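Local coordinates for putative restriction endonuclease domain-containing protein (Anabaena variabilis, PDB 3OT2) that is of uncharacterised function but probably acts as a nuclease, belonging to a restriction-endonuclease-like family of the PD-(D/E)XK clan, at residues A[44-49]-A[79-84]; A[52-57]-A[63-68]. One frame throughout, in Å; residues are numbered along the deposited sequence.

Contact 1 of 2, residues A[44-49]-A[79-84]; sequences AIQSEC and VPDISV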
loop_
_atom_site.group_PDB
_atom_site.type_symbol
_atom_site.label_atom_id
_atom_site.label_comp_id
_atom_site.label_asym_id
_atom_site.label_seq_id
_atom_site.Cartn_x
_atom_site.Cartn_y
_atom_site.Cartn_z
ATOM N N ALA A 44 -1.800 21.971 2.904
ATOM C CA ALA A 44 -0.875 22.410 3.947
ATOM C C ALA A 44 0.419 21.580 3.910
ATOM O O ALA A 44 1.515 22.149 3.914
ATOM C CB ALA A 44 -1.541 22.327 5.314
ATOM N N ILE A 45 0.288 20.244 3.839
ATOM C CA ILE A 45 1.427 19.324 3.765
ATOM C C ILE A 45 2.134 19.474 2.418
ATOM O O ILE A 45 3.360 19.535 2.391
ATOM C CB ILE A 45 0.970 17.868 4.035
ATOM C CG1 ILE A 45 0.642 17.717 5.559
ATOM C CG2 ILE A 45 2.065 16.852 3.570
ATOM C CD1 ILE A 45 0.088 16.375 5.986
ATOM N N GLN A 46 1.370 19.552 1.313
ATOM C CA GLN A 46 1.935 19.656 -0.025
ATOM C C GLN A 46 2.809 20.913 -0.206
ATOM O O GLN A 46 3.929 20.770 -0.692
ATOM C CB GLN A 46 0.830 19.651 -1.070
ATOM C CG GLN A 46 1.330 19.459 -2.494
ATOM C CD GLN A 46 0.207 19.550 -3.487
ATOM O OE1 GLN A 46 -0.853 20.114 -3.217
ATOM N NE2 GLN A 46 0.427 19.034 -4.687
ATOM N N SER A 47 2.292 22.117 0.167
ATOM C CA SER A 47 3.024 23.375 -0.003
ATOM C C SER A 47 4.274 23.419 0.871
ATOM O O SER A 47 5.337 23.832 0.394
ATOM C CB SER A 47 2.124 24.576 0.286
ATOM O OG SER A 47 1.113 24.683 -0.704
ATOM N N GLU A 48 4.163 22.987 2.131
ATOM C CA GLU A 48 5.298 22.995 3.048
ATOM C C GLU A 48 6.354 21.972 2.656
ATOM O O GLU A 48 7.548 22.217 2.829
ATOM C CB GLU A 48 4.827 22.738 4.480
ATOM C CG GLU A 48 5.869 23.096 5.525
ATOM C CD GLU A 48 6.417 24.509 5.522
ATOM O OE1 GLU A 48 5.678 25.446 5.141
ATOM O OE2 GLU A 48 7.592 24.675 5.917
ATOM N N CYS A 49 5.918 20.824 2.148
ATOM C CA CYS A 49 6.815 19.760 1.725
ATOM C C CYS A 49 7.695 20.203 0.555
ATOM O O CYS A 49 8.896 19.936 0.585
ATOM C CB CYS A 49 6.003 18.531 1.365
ATOM S SG CYS A 49 6.929 17.004 1.439
ATOM N N VAL A 79 0.282 12.907 -12.664
ATOM C CA VAL A 79 0.547 14.195 -12.039
ATOM C C VAL A 79 0.783 13.948 -10.542
ATOM O O VAL A 79 -0.128 14.166 -9.737
ATOM C CB VAL A 79 -0.576 15.241 -12.301
ATOM C CG1 VAL A 79 -0.158 16.627 -11.805
ATOM C CG2 VAL A 79 -0.956 15.307 -13.777
ATOM N N PRO A 80 2.004 13.521 -10.138
ATOM C CA PRO A 80 2.264 13.319 -8.708
ATOM C C PRO A 80 2.034 14.621 -7.947
ATOM O O PRO A 80 2.260 15.692 -8.516
ATOM C CB PRO A 80 3.748 12.910 -8.673
ATOM C CG PRO A 80 4.007 12.332 -10.001
ATOM C CD PRO A 80 3.201 13.195 -10.940
ATOM N N ASP A 81 1.591 14.539 -6.678
ATOM C CA ASP A 81 1.408 15.748 -5.878
ATOM C C ASP A 81 2.722 16.575 -5.879
ATOM O O ASP A 81 2.690 17.801 -6.064
ATOM C CB ASP A 81 0.970 15.391 -4.443
ATOM C CG ASP A 81 -0.467 14.912 -4.315
ATOM O OD1 ASP A 81 -1.290 15.215 -5.228
ATOM O OD2 ASP A 81 -0.784 14.272 -3.291
ATOM N N ILE A 82 3.874 15.886 -5.697
ATOM C CA ILE A 82 5.223 16.493 -5.734
ATOM C C ILE A 82 6.133 15.559 -6.499
ATOM O O ILE A 82 6.169 14.371 -6.214
ATOM C CB ILE A 82 5.811 16.817 -4.340
ATOM C CG1 ILE A 82 4.848 17.685 -3.500
ATOM C CG2 ILE A 82 7.218 17.463 -4.438
ATOM C CD1 ILE A 82 5.072 17.570 -2.037
ATOM N N SER A 83 6.867 16.110 -7.472
ATOM C CA SER A 83 7.885 15.412 -8.252
ATOM C C SER A 83 9.224 16.074 -8.006
ATOM O O SER A 83 9.333 17.294 -8.124
ATOM C CB SER A 83 7.539 15.498 -9.737
ATOM O OG SER A 83 6.527 14.553 -9.994
ATOM N N VAL A 84 10.239 15.286 -7.676
ATOM C CA VAL A 84 11.579 15.822 -7.424
ATOM C C VAL A 84 12.532 15.226 -8.466
ATOM O O VAL A 84 12.587 14.005 -8.649
ATOM C CB VAL A 84 12.078 15.600 -5.962
ATOM C CG1 VAL A 84 13.324 16.434 -5.683
ATOM C CG2 VAL A 84 10.991 15.933 -4.934
#
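The side chains of Gln-46, on helix 40-57, and Ile-82, at the start of strand 82-86, run alongside each other in opposing senses, linking a helix to the central sheet of a PD-(D/E)XK-type alpha/beta core. The glutamine carbon chain runs fully extended, with CG anti to the backbone N (chi1 -168°), which carries its amide out from the helix to the turn before the strand. There NE2 donates to Asp-81 O at 2.9 Å. The oxygen lies almost in the amide plane of Gln-46, whereas NE2 sits above the carbonyl plane of Asp-81, off its lone pairs. NE2 also binds OE2 of Glu-68, so this one nitrogen serves two acceptors. With an alanine here, the Asp-81 carbonyl and the Glu-68 carboxylate would probably lose the donor they share, and a gap would open beside Ile-82. Pro-80 and Asp-81 probably correspond to the PD of the family motif; the Asp-81 carboxylate turns to other partners, His-42 and Lys-35 among them. Beside the polar link, Ile-82 CG1 lies 4.1 Å from Gln-46 CG. The terminal Ile-82 CD1 reaches the helix backbone, 3.7 Å from Gln-46 O. The same methyl, Ile-82 CD1, rests 3.7 Å from Cys-49 CB.

Contact 2 of 2, residues A[52-57]-A[63-68]; sequences VINSVV and ARAFLE. With EDO (1,2-ethanediol), chain I.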
loop_
_atom_site.group_PDB
_atom_site.type_symbol
_atom_site.label_atom_id
_atom_site.label_comp_id
_atom_site.label_asym_id
_atom_site.label_seq_id
_atom_site.Cartn_x
_atom_site.Cartn_y
_atom_site.Cartn_z
ATOM N N VAL A 52 10.263 22.883 1.941
ATOM C CA VAL A 52 11.325 22.289 2.755
ATOM C C VAL A 52 12.336 21.521 1.847
ATOM O O VAL A 52 13.541 21.730 1.985
ATOM C CB VAL A 52 10.723 21.423 3.882
ATOM C CG1 VAL A 52 11.787 20.573 4.548
ATOM C CG2 VAL A 52 10.049 22.309 4.925
ATOM N N ILE A 53 11.855 20.690 0.904
ATOM C CA ILE A 53 12.757 19.981 -0.008
ATOM C C ILE A 53 13.609 20.982 -0.826
ATOM O O ILE A 53 14.839 20.846 -0.877
ATOM C CB ILE A 53 11.978 19.003 -0.930
ATOM C CG1 ILE A 53 11.366 17.843 -0.091
ATOM C CG2 ILE A 53 12.897 18.451 -2.058
ATOM C CD1 ILE A 53 10.286 17.154 -0.796
ATOM N N ASN A 54 12.970 21.989 -1.436
ATOM C CA ASN A 54 13.687 22.961 -2.267
ATOM C C ASN A 54 14.694 23.785 -1.456
ATOM O O ASN A 54 15.794 24.059 -1.964
ATOM C CB ASN A 54 12.722 23.867 -3.023
ATOM C CG ASN A 54 12.224 23.247 -4.305
ATOM O OD1 ASN A 54 12.902 22.439 -4.935
ATOM N ND2 ASN A 54 11.051 23.657 -4.763
ATOM N N SER A 55 14.384 24.089 -0.173
ATOM C CA SER A 55 15.332 24.832 0.672
ATOM C C SER A 55 16.648 24.041 0.826
ATOM O O SER A 55 17.704 24.642 0.919
ATOM C CB SER A 55 14.724 25.142 2.042
ATOM O OG SER A 55 14.677 23.971 2.839
ATOM N N VAL A 56 16.563 22.704 0.769
ATOM C CA VAL A 56 17.690 21.769 0.890
ATOM C C VAL A 56 18.368 21.500 -0.475
ATOM O O VAL A 56 19.601 21.511 -0.535
ATOM C CB VAL A 56 17.229 20.441 1.579
ATOM C CG1 VAL A 56 18.339 19.372 1.560
ATOM C CG2 VAL A 56 16.786 20.703 3.015
ATOM N N VAL A 57 17.608 21.272 -1.554
ATOM C CA VAL A 57 18.240 20.876 -2.828
ATOM C C VAL A 57 18.397 21.976 -3.902
ATOM O O VAL A 57 19.241 21.808 -4.782
ATOM C CB VAL A 57 17.533 19.645 -3.460
ATOM C CG1 VAL A 57 17.696 18.411 -2.573
ATOM C CG2 VAL A 57 16.056 19.925 -3.789
ATOM N N ALA A 63 18.855 19.415 -6.974
ATOM C CA ALA A 63 17.580 18.944 -7.510
ATOM C C ALA A 63 16.540 20.030 -7.396
ATOM O O ALA A 63 16.813 21.075 -6.804
ATOM C CB ALA A 63 17.110 17.700 -6.737
ATOM N N ARG A 64 15.340 19.768 -7.917
ATOM C CA ARG A 64 14.212 20.700 -7.825
ATOM C C ARG A 64 12.917 19.919 -7.625
ATOM O O ARG A 64 12.664 18.929 -8.343
ATOM C CB ARG A 64 14.123 21.607 -9.063
ATOM C CG ARG A 64 13.029 22.682 -8.933
ATOM C CD ARG A 64 13.209 23.830 -9.881
ATOM N NE ARG A 64 12.044 24.719 -9.788
ATOM C CZ ARG A 64 11.897 25.847 -10.479
ATOM N NH1 ARG A 64 12.849 26.255 -11.311
ATOM N NH2 ARG A 64 10.805 26.583 -10.331
ATOM N N ALA A 65 12.113 20.357 -6.625
ATOM C CA ALA A 65 10.803 19.804 -6.319
ATOM C C ALA A 65 9.741 20.659 -7.012
ATOM O O ALA A 65 9.777 21.884 -6.914
ATOM C CB ALA A 65 10.573 19.780 -4.815
ATOM N N PHE A 66 8.817 20.009 -7.722
ATOM C CA PHE A 66 7.745 20.663 -8.473
ATOM C C PHE A 66 6.390 20.224 -7.980
ATOM O O PHE A 66 6.177 19.042 -7.722
ATOM C CB PHE A 66 7.842 20.325 -9.975
ATOM C CG PHE A 66 9.148 20.638 -10.643
ATOM C CD1 PHE A 66 9.381 21.892 -11.188
ATOM C CD2 PHE A 66 10.143 19.669 -10.744
ATOM C CE1 PHE A 66 10.588 22.173 -11.806
ATOM C CE2 PHE A 66 11.357 19.957 -11.348
ATOM C CZ PHE A 66 11.570 21.203 -11.886
ATOM N N LEU A 67 5.470 21.180 -7.882
ATOM C CA LEU A 67 4.082 20.954 -7.516
ATOM C C LEU A 67 3.288 20.574 -8.725
ATOM O O LEU A 67 3.335 21.303 -9.722
ATOM C CB LEU A 67 3.475 22.257 -6.949
ATOM C CG LEU A 67 3.639 22.527 -5.473
ATOM C CD1 LEU A 67 3.333 23.963 -5.154
ATOM C CD2 LEU A 67 2.677 21.730 -4.693
ATOM N N GLU A 68 2.491 19.488 -8.635
ATOM C CA GLU A 68 1.529 19.124 -9.676
ATOM C C GLU A 68 2.112 19.166 -11.119
ATOM O O GLU A 68 1.489 19.728 -12.027
ATOM C CB GLU A 68 0.316 20.068 -9.599
ATOM C CG GLU A 68 -0.400 20.113 -8.256
ATOM C CD GLU A 68 -1.176 18.866 -7.894
ATOM O OE1 GLU A 68 -1.608 18.156 -8.825
ATOM O OE2 GLU A 68 -1.381 18.610 -6.684
HETATM C C1 EDO I . -0.148 20.419 -15.249
HETATM O O1 EDO I . 0.459 19.995 -16.466
HETATM C C2 EDO I . -0.743 19.200 -14.573
HETATM O O2 EDO I . -1.399 19.641 -13.384
#
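Asn-54 and Ala-65 form a two-bond bridge between the C-terminal turns of helix 40-57 and the strand 63-67; helix and strand run antiparallel in the nuclease-like alpha/beta core (the axes of helix 52-57 and the strand come within 7.5 Å, at 161°). Of the hydrogen bonds, two belong to the asparagine. With CG anti to its carbonyl carbon (chi1 -84°), the carboxamide swings toward the strand, where OD1 accepts from Ala-65 N at 2.8 Å in a nearly straight bond and ND2 donates to Ala-65 O at 3.1 Å. The side chain thus mimics a neighbouring strand at the outer edge of 63-67, whose other edge pairs with 82-86 through Arg-64 and Phe-66. A third, longer bond runs from Ala-63 N to Val-57 O at 3.3 Å, with the donor well above the carbonyl plane, and closes the five-residue connection backbone to backbone.

The apolar contacts are small. Ile-53 CG2 meets Ala-65 CB at 3.8 Å, and Val-57 CB lies equally far from Ala-63 CB. Within the strand, Arg-64 lays its CG over one face of the Phe-66 ring, offset toward the rim. Beyond the strand, a 1,2-ethanediol, probably from the crystallisation liquor, makes a weak bond from O2 to Glu-68 O at 3.2 Å.

In the fold
From the N terminus, helix 40-57 supplies the first half of both contacts, 44-49 and then 52-57. The chain reverses over five residues and returns as strand 63-67, so contact 2 closes a short loop. The chain continues through the small hairpin 71-73/76-78 before strand 82-86 completes contact 1, whose longer loop encloses contact 2 entirely; the two nest and do not cross. Their centres lie about 9 Å apart, and together they hold one helix against two neighbouring antiparallel strands, one of them the outermost in its sheet within the chain. Glu-68 joins the contacts further: its OE1 shares Lys-35 with the Asp-81 carboxylate.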